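Hemolysin-related protein (Vibrio cholerae serotype O1, PDB 6MLT) is a secreted, metal-binding protein of the biofilm matrix that probably helps bacteria adhere by binding carbohydrate. Local coordinates at residues V92-R97 and I113-A118; N29-A34 and I57-F62; G323-A328 and G369-S374; D356-K361 and S394-Y399. One frame throughout, in Å; residues are numbered along the deposited sequence.

Interaction 1 (V92-R97 and I113-A118)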
loop_
_atom_site.group_PDB
_atom_site.type_symbol
_atom_site.label_atom_id
_atom_site.label_comp_id
_atom_site.label_asym_id
_atom_site.label_seq_id
_atom_site.Cartn_x
_atom_site.Cartn_y
_atom_site.Cartn_z
ATOM N N VAL A 92 12.799 -13.653 -26.480
ATOM C CA VAL A 92 11.370 -13.369 -26.435
ATOM C C VAL A 92 11.176 -11.864 -26.536
ATOM O O VAL A 92 11.761 -11.102 -25.755
ATOM C CB VAL A 92 10.726 -13.918 -25.150
ATOM C CG1 VAL A 92 9.249 -13.525 -25.073
ATOM C CG2 VAL A 92 10.885 -15.437 -25.095
ATOM N N ILE A 93 10.353 -11.442 -27.490
ATOM C CA ILE A 93 10.062 -10.027 -27.705
ATOM C C ILE A 93 8.896 -9.611 -26.817
ATOM O O ILE A 93 7.850 -10.274 -26.777
ATOM C CB ILE A 93 9.754 -9.746 -29.188
ATOM C CG1 ILE A 93 10.962 -10.091 -30.070
ATOM C CG2 ILE A 93 9.348 -8.283 -29.389
ATOM C CD1 ILE A 93 12.178 -9.235 -29.809
ATOM N N ALA A 94 9.081 -8.512 -26.094
ATOM C CA ALA A 94 8.016 -7.864 -25.347
ATOM C C ALA A 94 8.068 -6.374 -25.641
ATOM O O ALA A 94 9.087 -5.848 -26.099
ATOM C CB ALA A 94 8.152 -8.102 -23.841
ATOM N N ASP A 95 6.964 -5.682 -25.380
ATOM C CA ASP A 95 7.006 -4.237 -25.522
ATOM C C ASP A 95 8.047 -3.665 -24.566
ATOM O O ASP A 95 8.186 -4.117 -23.426
ATOM C CB ASP A 95 5.647 -3.611 -25.255
ATOM C CG ASP A 95 5.571 -2.188 -25.777
ATOM O OD1 ASP A 95 5.351 -2.019 -26.994
ATOM O OD2 ASP A 95 5.779 -1.246 -24.984
ATOM N N ALA A 96 8.812 -2.692 -25.051
ATOM C CA ALA A 96 9.918 -2.132 -24.288
ATOM C C ALA A 96 9.501 -0.970 -23.398
ATOM O O ALA A 96 10.327 -0.478 -22.624
ATOM C CB ALA A 96 11.034 -1.678 -25.237
ATOM N N ARG A 97 8.242 -0.529 -23.473
ATOM C CA ARG A 97 7.782 0.624 -22.709
ATOM C C ARG A 97 7.111 0.256 -21.396
ATOM O O ARG A 97 6.984 1.121 -20.523
ATOM C CB ARG A 97 6.800 1.456 -23.546
ATOM C CG ARG A 97 7.397 2.002 -24.836
ATOM C CD ARG A 97 6.324 2.478 -25.799
ATOM N NE ARG A 97 5.617 1.354 -26.399
ATOM C CZ ARG A 97 4.779 1.459 -27.423
ATOM N NH1 ARG A 97 4.529 2.645 -27.962
ATOM N NH2 ARG A 97 4.196 0.373 -27.908
ATOM N N ILE A 113 6.856 -15.436 -15.980
ATOM C CA ILE A 113 7.027 -14.050 -16.411
ATOM C C ILE A 113 5.989 -13.752 -17.483
ATOM O O ILE A 113 5.987 -14.395 -18.538
ATOM C CB ILE A 113 8.446 -13.801 -16.943
ATOM C CG1 ILE A 113 9.470 -14.160 -15.864
ATOM C CG2 ILE A 113 8.606 -12.354 -17.395
ATOM C CD1 ILE A 113 10.878 -14.271 -16.382
ATOM N N VAL A 114 5.133 -12.761 -17.232
ATOM C CA VAL A 114 3.996 -12.450 -18.095
ATOM C C VAL A 114 4.302 -11.177 -18.871
ATOM O O VAL A 114 4.707 -10.165 -18.285
ATOM C CB VAL A 114 2.697 -12.284 -17.286
ATOM C CG1 VAL A 114 1.492 -12.201 -18.220
ATOM C CG2 VAL A 114 2.528 -13.416 -16.295
ATOM N N SER A 115 4.095 -11.220 -20.184
ATOM C CA SER A 115 4.351 -10.053 -21.021
ATOM C C SER A 115 3.624 -10.208 -22.348
ATOM O O SER A 115 3.099 -11.276 -22.673
ATOM C CB SER A 115 5.850 -9.866 -21.267
ATOM O OG SER A 115 6.314 -10.770 -22.252
ATOM N N THR A 116 3.629 -9.128 -23.127
ATOM C CA THR A 116 3.153 -9.182 -24.503
ATOM C C THR A 116 3.812 -8.052 -25.286
ATOM O O THR A 116 4.566 -7.240 -24.738
ATOM C CB THR A 116 1.622 -9.107 -24.568
ATOM O OG1 THR A 116 1.173 -9.501 -25.876
ATOM C CG2 THR A 116 1.125 -7.700 -24.257
ATOM N N SER A 117 3.529 -8.022 -26.587
ATOM C CA SER A 117 3.948 -6.939 -27.462
ATOM C C SER A 117 2.843 -6.679 -28.473
ATOM O O SER A 117 1.873 -7.434 -28.572
ATOM C CB SER A 117 5.253 -7.277 -28.192
ATOM O OG SER A 117 4.969 -8.039 -29.354
ATOM N N ALA A 118 3.008 -5.608 -29.247
ATOM C CA ALA A 118 2.070 -5.322 -30.320
ATOM C C ALA A 118 2.270 -6.237 -31.516
ATOM O O ALA A 118 1.458 -6.200 -32.444
ATOM C CB ALA A 118 2.205 -3.863 -30.759
HETATM O O HOH W 1 5.711 -10.992 -24.987
HETATM O O HOH W 2 6.270 -10.484 -29.153
HETATM O O HOH W 3 5.262 -3.955 -28.844
#
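Ala-94 and Asp-95 meet Ser-115, Thr-116 and Ser-117 where two neighbouring sheets of a beta-propeller touch. Segment 92-97 lies on the edge strand 93-94 of one sheet. Segment 113-118 leaves an inner strand of the next, in the FG-GAP-like repeat region. One direct hydrogen bond joins them. Asp-95 N donates a hydrogen bond to Thr-116 O at 2.9 Å, with a nearly straight angle of 171°. Ser-115 and Ser-117 direct CB toward segment 92-97, while Thr-116 directs CB away. Ser-115 OG touches Ala-94 CB at 3.6 Å. Ser-117 instead lays its CB against the backbone, 3.7 Å from Asp-95 N. Both serine hydroxyls sit between their own backbone N and carbonyl carbon (chi1 78° and 84°). Each is bonded to a different water, and both waters donate to Ile-93 O. Ser-117 OG also bonds to Leu-119 N. The carboxylate of Asp-95 is gripped by Arg-97 of its own segment, whose NE and NH2 come side-on. NE meets the syn lone pair of OD2, and NH2 reaches OD1 on the syn side. OD2 also accepts from Arg-97 N, two residues on, which makes an Asx turn; this N lies above the carboxylate plane. A third water joins the segments: it donates to Asp-95 OD1 at 2.7 Å and accepts from Ala-118 N at 2.8 Å.

Interaction 2 (N29-A34 and I57-F62)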
loop_
_atom_site.group_PDB
_atom_site.type_symbol
_atom_site.label_atom_id
_atom_site.label_comp_id
_atom_site.label_asym_id
_atom_site.label_seq_id
_atom_site.Cartn_x
_atom_site.Cartn_y
_atom_site.Cartn_z
ATOM N N ASN A 29 20.552 -2.706 -26.154
ATOM C CA ASN A 29 21.177 -2.447 -24.862
ATOM C C ASN A 29 20.625 -1.200 -24.176
ATOM O O ASN A 29 21.258 -0.691 -23.244
ATOM C CB ASN A 29 22.694 -2.306 -25.030
ATOM C CG ASN A 29 23.063 -1.207 -25.994
ATOM O OD1 ASN A 29 22.204 -0.458 -26.454
ATOM N ND2 ASN A 29 24.346 -1.097 -26.301
ATOM N N GLN A 30 19.473 -0.698 -24.613
ATOM C CA GLN A 30 18.802 0.445 -24.002
ATOM C C GLN A 30 17.627 -0.055 -23.174
ATOM O O GLN A 30 16.958 -1.018 -23.561
ATOM C CB GLN A 30 18.287 1.412 -25.073
ATOM C CG GLN A 30 19.306 1.825 -26.128
ATOM C CD GLN A 30 20.308 2.837 -25.604
ATOM O OE1 GLN A 30 19.935 3.837 -24.995
ATOM N NE2 GLN A 30 21.589 2.579 -25.835
ATOM N N VAL A 31 17.361 0.601 -22.045
ATOM C CA VAL A 31 16.248 0.209 -21.183
ATOM C C VAL A 31 15.495 1.458 -20.749
ATOM O O VAL A 31 16.106 2.454 -20.342
ATOM C CB VAL A 31 16.726 -0.601 -19.960
ATOM C CG1 VAL A 31 15.542 -1.138 -19.185
ATOM C CG2 VAL A 31 17.622 -1.751 -20.405
ATOM N N MET A 32 14.160 1.412 -20.847
ATOM C CA MET A 32 13.337 2.559 -20.475
ATOM C C MET A 32 12.016 2.119 -19.845
ATOM O O MET A 32 11.021 2.848 -19.918
ATOM C CB MET A 32 13.100 3.460 -21.705
ATOM C CG MET A 32 12.598 4.868 -21.369
ATOM S SD MET A 32 13.064 6.103 -22.616
ATOM C CE MET A 32 12.423 5.347 -24.118
ATOM N N ALA A 33 11.996 0.945 -19.216
ATOM C CA ALA A 33 10.848 0.470 -18.459
ATOM C C ALA A 33 11.324 0.011 -17.089
ATOM O O ALA A 33 12.458 -0.452 -16.931
ATOM C CB ALA A 33 10.119 -0.677 -19.176
ATOM N N ALA A 34 10.452 0.158 -16.101
ATOM C CA ALA A 34 10.849 -0.078 -14.721
ATOM C C ALA A 34 11.315 -1.523 -14.544
ATOM O O ALA A 34 10.733 -2.443 -15.133
ATOM C CB ALA A 34 9.689 0.224 -13.770
ATOM N N ILE A 57 16.929 -9.511 -11.630
ATOM C CA ILE A 57 16.316 -8.362 -12.285
ATOM C C ILE A 57 15.858 -8.777 -13.680
ATOM O O ILE A 57 16.603 -9.435 -14.416
ATOM C CB ILE A 57 17.290 -7.168 -12.350
ATOM C CG1 ILE A 57 17.451 -6.523 -10.964
ATOM C CG2 ILE A 57 16.792 -6.110 -13.333
ATOM C CD1 ILE A 57 18.328 -7.256 -10.006
ATOM N N ILE A 58 14.637 -8.390 -14.039
ATOM C CA ILE A 58 14.098 -8.581 -15.382
ATOM C C ILE A 58 13.883 -7.214 -16.015
ATOM O O ILE A 58 13.228 -6.345 -15.425
ATOM C CB ILE A 58 12.782 -9.374 -15.361
ATOM C CG1 ILE A 58 13.024 -10.796 -14.862
ATOM C CG2 ILE A 58 12.161 -9.406 -16.772
ATOM C CD1 ILE A 58 11.750 -11.526 -14.477
ATOM N N VAL A 59 14.408 -7.042 -17.228
ATOM C CA VAL A 59 14.252 -5.820 -18.007
ATOM C C VAL A 59 13.969 -6.204 -19.453
ATOM O O VAL A 59 14.141 -7.354 -19.864
ATOM C CB VAL A 59 15.495 -4.907 -17.924
ATOM C CG1 VAL A 59 15.689 -4.419 -16.503
ATOM C CG2 VAL A 59 16.733 -5.638 -18.403
ATOM N N VAL A 60 13.526 -5.217 -20.226
ATOM C CA VAL A 60 13.322 -5.353 -21.663
ATOM C C VAL A 60 14.257 -4.361 -22.346
ATOM O O VAL A 60 14.208 -3.161 -22.056
ATOM C CB VAL A 60 11.859 -5.101 -22.059
ATOM C CG1 VAL A 60 11.659 -5.376 -23.548
ATOM C CG2 VAL A 60 10.906 -5.959 -21.203
ATOM N N THR A 61 15.113 -4.858 -23.241
ATOM C CA THR A 61 16.109 -4.029 -23.906
ATOM C C THR A 61 15.705 -3.743 -25.349
ATOM O O THR A 61 15.104 -4.590 -26.021
ATOM C CB THR A 61 17.493 -4.698 -23.888
ATOM O OG1 THR A 61 17.453 -5.944 -24.605
ATOM C CG2 THR A 61 17.938 -4.961 -22.464
ATOM N N PHE A 62 16.046 -2.542 -25.829
ATOM C CA PHE A 62 15.798 -2.144 -27.211
ATOM C C PHE A 62 17.037 -1.474 -27.795
ATOM O O PHE A 62 17.968 -1.094 -27.079
ATOM C CB PHE A 62 14.587 -1.202 -27.326
ATOM C CG PHE A 62 14.750 0.097 -26.600
ATOM C CD1 PHE A 62 14.411 0.201 -25.260
ATOM C CD2 PHE A 62 15.218 1.226 -27.257
ATOM C CE1 PHE A 62 14.546 1.405 -24.585
ATOM C CE2 PHE A 62 15.359 2.430 -26.584
ATOM C CZ PHE A 62 15.019 2.517 -25.250
HETATM O O HOH W 4 12.923 -0.783 -22.049
HETATM O O HOH W 5 12.675 -2.982 -18.344
HETATM O O HOH W 6 11.146 -4.678 -16.523
#
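Phe-62 CG lies between its own backbone N and carbonyl carbon (chi1 62°), which swings the ring to Gln-30. Gln-30 CG, anti to its carbonyl carbon (chi1 -50°), comes to 3.3 Å from Phe-62 O. Gln-30 CB sits over one ring face, 3.5 Å from the centroid, in a CH-pi contact. Met-32 comes to the same ring from further along: its N is at the edge, and its CB is 3.8 Å from Phe-62 CE1. The backbones pair here. Gln-30 N bonds to Phe-62 O at 2.9 Å, and Phe-62 N bonds back to Gln-30 O. This is an antiparallel hydrogen-bonded pair in a propeller sheet. Asn-29 and Gln-30 both face Phe-62, which makes a classic beta bulge. Beyond Val-31 the chains diverge, and waters bridge them. One accepts from Met-32 N and donates to Val-60 O; two more link Ala-33 O to Val-60 N and Ala-34 O to Ile-58 O. Val-31 spreads its two methyls: CG1 is 4.0 Å from Val-59 CB, and CG2 is 3.8 Å from Thr-61 CG2. Gln-30 NE2 donates to Asn-29 OD1, and Gln-30 OE1 accepts from Asp-543 N. Thr-61 OG1 bonds to Ser-28 OG and Arg-74 NE.

Interaction 3 (G323-A328 and G369-S374)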
loop_
_atom_site.group_PDB
_atom_site.type_symbol
_atom_site.label_atom_id
_atom_site.label_comp_id
_atom_site.label_asym_id
_atom_site.label_seq_id
_atom_site.Cartn_x
_atom_site.Cartn_y
_atom_site.Cartn_z
ATOM N N GLY A 323 -27.639 -5.172 33.239
ATOM C CA GLY A 323 -29.061 -5.312 33.464
ATOM C C GLY A 323 -29.509 -4.263 34.455
ATOM O O GLY A 323 -29.580 -3.076 34.118
ATOM N N ALA A 324 -29.791 -4.683 35.690
ATOM C CA ALA A 324 -30.016 -3.723 36.760
ATOM C C ALA A 324 -28.749 -2.932 37.064
ATOM O O ALA A 324 -28.825 -1.765 37.471
ATOM C CB ALA A 324 -30.503 -4.444 38.016
ATOM N N VAL A 325 -27.585 -3.547 36.882
ATOM C CA VAL A 325 -26.302 -2.931 37.184
ATOM C C VAL A 325 -25.348 -3.227 36.030
ATOM O O VAL A 325 -25.715 -3.874 35.046
ATOM C CB VAL A 325 -25.724 -3.411 38.533
ATOM C CG1 VAL A 325 -26.686 -3.047 39.670
ATOM C CG2 VAL A 325 -25.437 -4.917 38.519
ATOM N N VAL A 326 -24.126 -2.712 36.136
ATOM C CA VAL A 326 -23.113 -2.898 35.103
ATOM C C VAL A 326 -22.345 -4.172 35.438
ATOM O O VAL A 326 -21.638 -4.235 36.445
ATOM C CB VAL A 326 -22.178 -1.686 35.006
ATOM C CG1 VAL A 326 -21.107 -1.924 33.962
ATOM C CG2 VAL A 326 -22.964 -0.435 34.659
ATOM N N ASP A 327 -22.475 -5.186 34.587
ATOM C CA ASP A 327 -21.986 -6.523 34.896
ATOM C C ASP A 327 -20.615 -6.823 34.318
ATOM O O ASP A 327 -19.803 -7.463 34.989
ATOM C CB ASP A 327 -22.991 -7.562 34.401
ATOM C CG ASP A 327 -24.325 -7.418 35.095
ATOM O OD1 ASP A 327 -24.340 -7.452 36.348
ATOM O OD2 ASP A 327 -25.338 -7.217 34.399
ATOM N N ALA A 328 -20.327 -6.379 33.097
ATOM C CA ALA A 328 -19.038 -6.685 32.500
ATOM C C ALA A 328 -18.736 -5.684 31.398
ATOM O O ALA A 328 -19.642 -5.134 30.766
ATOM C CB ALA A 328 -18.997 -8.110 31.945
ATOM N N GLY A 369 -20.853 -1.553 44.117
ATOM C CA GLY A 369 -20.273 -1.570 42.790
ATOM C C GLY A 369 -20.826 -0.471 41.911
ATOM O O GLY A 369 -21.470 0.466 42.381
ATOM N N VAL A 370 -20.553 -0.598 40.616
ATOM C CA VAL A 370 -21.053 0.353 39.629
ATOM C C VAL A 370 -22.467 -0.051 39.230
ATOM O O VAL A 370 -22.690 -1.149 38.705
ATOM C CB VAL A 370 -20.125 0.422 38.407
ATOM C CG1 VAL A 370 -20.701 1.337 37.338
ATOM C CG2 VAL A 370 -18.743 0.911 38.834
ATOM N N LEU A 371 -23.424 0.844 39.474
ATOM C CA LEU A 371 -24.840 0.592 39.230
ATOM C C LEU A 371 -25.271 1.081 37.858
ATOM O O LEU A 371 -26.094 0.435 37.201
ATOM C CB LEU A 371 -25.685 1.272 40.313
ATOM C CG LEU A 371 -25.237 0.998 41.746
ATOM C CD1 LEU A 371 -26.054 1.824 42.728
ATOM C CD2 LEU A 371 -25.344 -0.488 42.085
ATOM N N GLU A 372 -24.721 2.203 37.405
ATOM C CA GLU A 372 -25.126 2.768 36.127
ATOM C C GLU A 372 -24.007 3.629 35.568
ATOM O O GLU A 372 -23.253 4.263 36.313
ATOM C CB GLU A 372 -26.410 3.605 36.259
ATOM C CG GLU A 372 -26.974 4.074 34.915
ATOM C CD GLU A 372 -27.935 5.226 35.044
ATOM O OE1 GLU A 372 -29.098 4.996 35.437
ATOM O OE2 GLU A 372 -27.520 6.367 34.751
ATOM N N MET A 373 -23.907 3.637 34.240
ATOM C CA MET A 373 -23.101 4.610 33.524
ATOM C C MET A 373 -23.965 5.214 32.432
ATOM O O MET A 373 -24.694 4.493 31.743
ATOM C CB MET A 373 -21.838 3.975 32.929
ATOM C CG MET A 373 -20.888 3.423 33.978
ATOM S SD MET A 373 -19.316 2.924 33.261
ATOM C CE MET A 373 -19.828 1.605 32.168
ATOM N N SER A 374 -23.911 6.535 32.300
ATOM C CA SER A 374 -24.651 7.250 31.267
ATOM C C SER A 374 -23.655 8.024 30.416
ATOM O O SER A 374 -22.998 8.950 30.907
ATOM C CB SER A 374 -25.694 8.175 31.889
ATOM O OG SER A 374 -26.459 8.801 30.889
#
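Val-326 directs its CB toward segment 369-374 and carries much of the contact. Its CB lies 3.8 Å from Val-370 O. From there the side chain forks. CG2, anti to the carbonyl carbon, meets Val-370 CG1 at 3.9 Å. CG1, anti to the backbone N (chi1 178°), meets the methyl CE of Met-373 at 4.2 Å. The Val-326 and Met-373 side chains cross at about a right angle. The Met-373 chain bends at its last torsion (chi3 -63°), which places CE beside that methyl. Val-385 of strand 382-386 touches both Val-326 and Met-373, and Ile-320 also packs on Met-373. Val-326 N makes a weak hydrogen bond to Val-370 O, at 3.3 Å. Val-325 adds a second apolar pair, with CG1 at 3.8 Å from Leu-371 CD2. Its CA also makes a CA-H...O contact with Leu-371 O, 3.4 Å away. Leu-371 and Glu-372 both face Thr-358, which makes a classic beta bulge in their own sheet. The two strands are not partners in one sheet: strand 326-328 and strand 370-374 run 97° apart, and their axes approach to 6.8 Å. Each belongs to a different four-stranded antiparallel sheet. Such packing of apolar side chains between separate sheets builds the interior of a beta-prism lectin domain.

Interaction 4 (D356-K361 and S394-Y399)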
loop_
_atom_site.group_PDB
_atom_site.type_symbol
_atom_site.label_atom_id
_atom_site.label_comp_id
_atom_site.label_asym_id
_atom_site.label_seq_id
_atom_site.Cartn_x
_atom_site.Cartn_y
_atom_site.Cartn_z
ATOM N N ASP A 356 -21.484 9.916 33.137
ATOM C CA ASP A 356 -21.965 9.978 34.510
ATOM C C ASP A 356 -21.951 8.564 35.080
ATOM O O ASP A 356 -22.569 7.656 34.511
ATOM C CB ASP A 356 -23.374 10.569 34.570
ATOM C CG ASP A 356 -23.425 12.006 34.084
ATOM O OD1 ASP A 356 -22.707 12.853 34.652
ATOM O OD2 ASP A 356 -24.172 12.289 33.125
ATOM N N VAL A 357 -21.244 8.380 36.192
ATOM C CA VAL A 357 -21.108 7.081 36.841
ATOM C C VAL A 357 -21.839 7.134 38.171
ATOM O O VAL A 357 -21.573 8.018 38.996
ATOM C CB VAL A 357 -19.634 6.701 37.056
ATOM C CG1 VAL A 357 -19.526 5.323 37.722
ATOM C CG2 VAL A 357 -18.892 6.721 35.745
ATOM N N THR A 358 -22.749 6.187 38.377
ATOM C CA THR A 358 -23.451 6.013 39.640
ATOM C C THR A 358 -22.937 4.735 40.283
ATOM O O THR A 358 -23.032 3.655 39.686
ATOM C CB THR A 358 -24.963 5.948 39.431
ATOM O OG1 THR A 358 -25.415 7.163 38.824
ATOM C CG2 THR A 358 -25.691 5.758 40.763
ATOM N N TYR A 359 -22.374 4.858 41.480
ATOM C CA TYR A 359 -21.845 3.714 42.205
ATOM C C TYR A 359 -22.338 3.754 43.643
ATOM O O TYR A 359 -22.576 4.826 44.212
ATOM C CB TYR A 359 -20.303 3.679 42.165
ATOM C CG TYR A 359 -19.622 4.902 42.723
ATOM C CD1 TYR A 359 -19.361 6.007 41.920
ATOM C CD2 TYR A 359 -19.231 4.951 44.052
ATOM C CE1 TYR A 359 -18.730 7.130 42.432
ATOM C CE2 TYR A 359 -18.602 6.071 44.573
ATOM C CZ TYR A 359 -18.355 7.153 43.758
ATOM O OH TYR A 359 -17.729 8.260 44.275
ATOM N N GLY A 360 -22.501 2.571 44.223
ATOM C CA GLY A 360 -22.981 2.481 45.586
ATOM C C GLY A 360 -23.439 1.074 45.909
ATOM O O GLY A 360 -23.003 0.102 45.286
ATOM N N LYS A 361 -24.326 0.985 46.893
ATOM C CA LYS A 361 -24.795 -0.298 47.396
ATOM C C LYS A 361 -25.968 -0.784 46.556
ATOM O O LYS A 361 -26.997 -0.106 46.455
ATOM C CB LYS A 361 -25.197 -0.190 48.861
ATOM C CG LYS A 361 -25.497 -1.524 49.512
ATOM C CD LYS A 361 -25.809 -1.338 50.990
ATOM C CE LYS A 361 -25.325 -2.505 51.823
ATOM N NZ LYS A 361 -25.288 -2.162 53.273
ATOM N N SER A 394 -26.287 5.594 46.769
ATOM C CA SER A 394 -25.400 5.770 45.636
ATOM C C SER A 394 -24.816 7.173 45.629
ATOM O O SER A 394 -25.315 8.094 46.286
ATOM C CB SER A 394 -26.114 5.496 44.309
ATOM O OG SER A 394 -27.043 6.519 44.012
ATOM N N THR A 395 -23.729 7.290 44.879
ATOM C CA THR A 395 -23.079 8.538 44.528
ATOM C C THR A 395 -23.042 8.621 43.012
ATOM O O THR A 395 -22.796 7.614 42.346
ATOM C CB THR A 395 -21.639 8.579 45.080
ATOM O OG1 THR A 395 -21.663 8.388 46.492
ATOM C CG2 THR A 395 -20.958 9.899 44.747
ATOM N N THR A 396 -23.278 9.810 42.464
ATOM C CA THR A 396 -23.156 10.032 41.029
ATOM C C THR A 396 -22.083 11.083 40.785
ATOM O O THR A 396 -22.058 12.115 41.464
ATOM C CB THR A 396 -24.490 10.467 40.410
ATOM O OG1 THR A 396 -25.460 9.429 40.591
ATOM C CG2 THR A 396 -24.333 10.746 38.915
ATOM N N VAL A 397 -21.202 10.812 39.823
ATOM C CA VAL A 397 -20.100 11.702 39.471
ATOM C C VAL A 397 -20.003 11.767 37.954
ATOM O O VAL A 397 -20.307 10.798 37.252
ATOM C CB VAL A 397 -18.756 11.230 40.075
ATOM C CG1 VAL A 397 -17.599 12.119 39.608
ATOM C CG2 VAL A 397 -18.829 11.228 41.588
ATOM N N ARG A 398 -19.567 12.916 37.446
ATOM C CA ARG A 398 -19.357 13.092 36.016
ATOM C C ARG A 398 -17.874 13.224 35.709
ATOM O O ARG A 398 -17.142 13.931 36.407
ATOM C CB ARG A 398 -20.079 14.324 35.473
ATOM C CG ARG A 398 -19.672 14.607 34.019
ATOM C CD ARG A 398 -20.552 15.605 33.335
ATOM N NE ARG A 398 -21.869 15.062 33.028
ATOM C CZ ARG A 398 -22.677 15.562 32.102
ATOM N NH1 ARG A 398 -22.297 16.605 31.374
ATOM N NH2 ARG A 398 -23.860 15.011 31.892
ATOM N N TYR A 399 -17.445 12.544 34.652
ATOM C CA TYR A 399 -16.131 12.750 34.060
ATOM C C TYR A 399 -16.333 13.308 32.659
ATOM O O TYR A 399 -17.034 12.700 31.842
ATOM C CB TYR A 399 -15.321 11.456 34.014
ATOM C CG TYR A 399 -13.986 11.637 33.331
ATOM C CD1 TYR A 399 -12.989 12.400 33.919
ATOM C CD2 TYR A 399 -13.726 11.057 32.097
ATOM C CE1 TYR A 399 -11.758 12.581 33.299
ATOM C CE2 TYR A 399 -12.500 11.229 31.468
ATOM C CZ TYR A 399 -11.522 11.994 32.077
ATOM O OH TYR A 399 -10.303 12.179 31.468
HETATM O O HOH W 7 -21.813 5.537 46.996
#
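Asp-356 and Arg-398 form the charged part of this contact. Arg-398 comes side-on with two nitrogens. NE reaches Asp-356 OD1 at 2.9 Å in an almost straight bond (175°), and NH2 meets the syn lone pair of OD2 at 3.0 Å. The carboxylate and guanidinium planes are 31° apart. On the same face, Thr-358 OG1 and Thr-396 OG1 share a hydrogen bond of 2.9 Å. Thr-396 OG1 also bonds to Lys-388 NZ. The backbone bonds are antiparallel: Val-357 pairs with Val-397, and Tyr-359 with Thr-395, each through two N-H...O bonds. A water donates to Tyr-359 O and is bonded to Thr-395 OG1. The ring contacts lie on the Tyr-359, Thr-395 and Val-397 face. Tyr-359 CG sits between the backbone N and carbonyl carbon (chi1 58°), and the side chain runs beside Thr-395, pointing the same way. Thr-395 CB stands over one face of the ring, 4.1 Å from its centroid, in a CH-pi contact. Val-397 CG2 is 4.2 Å from Tyr-359 CE1. In the beta-prism lectin domain, strand 394-400 is outermost in its sheet, and strand 352-359 lies between it and strand 370-377. Tyr-300 of strand 295-301 packs on Val-357 and Val-397, and strand 428-435 touches Val-357.

In the fold
From the N terminus, interaction 2 comes first and closes a loop of 22 residues that carries the calcium-binding residues. Interaction 1 follows in series and closes a loop of 15 residues that carries a sodium site. These two touch through Ile-113 and Ile-58, and both reach the same sheet. The chain then enters the beta-prism lectin region, where interaction 3 closes a loop of 40 residues and interaction 4 one of 32; the two cross, their segments alternating. Strands 370-377 and 352-359 are sheet neighbours, so interaction 4 extends the sheet that interaction 3 packs against another. The centres of interactions 1 and 3 are about 68 Å apart, on opposite sides of the chain's centre.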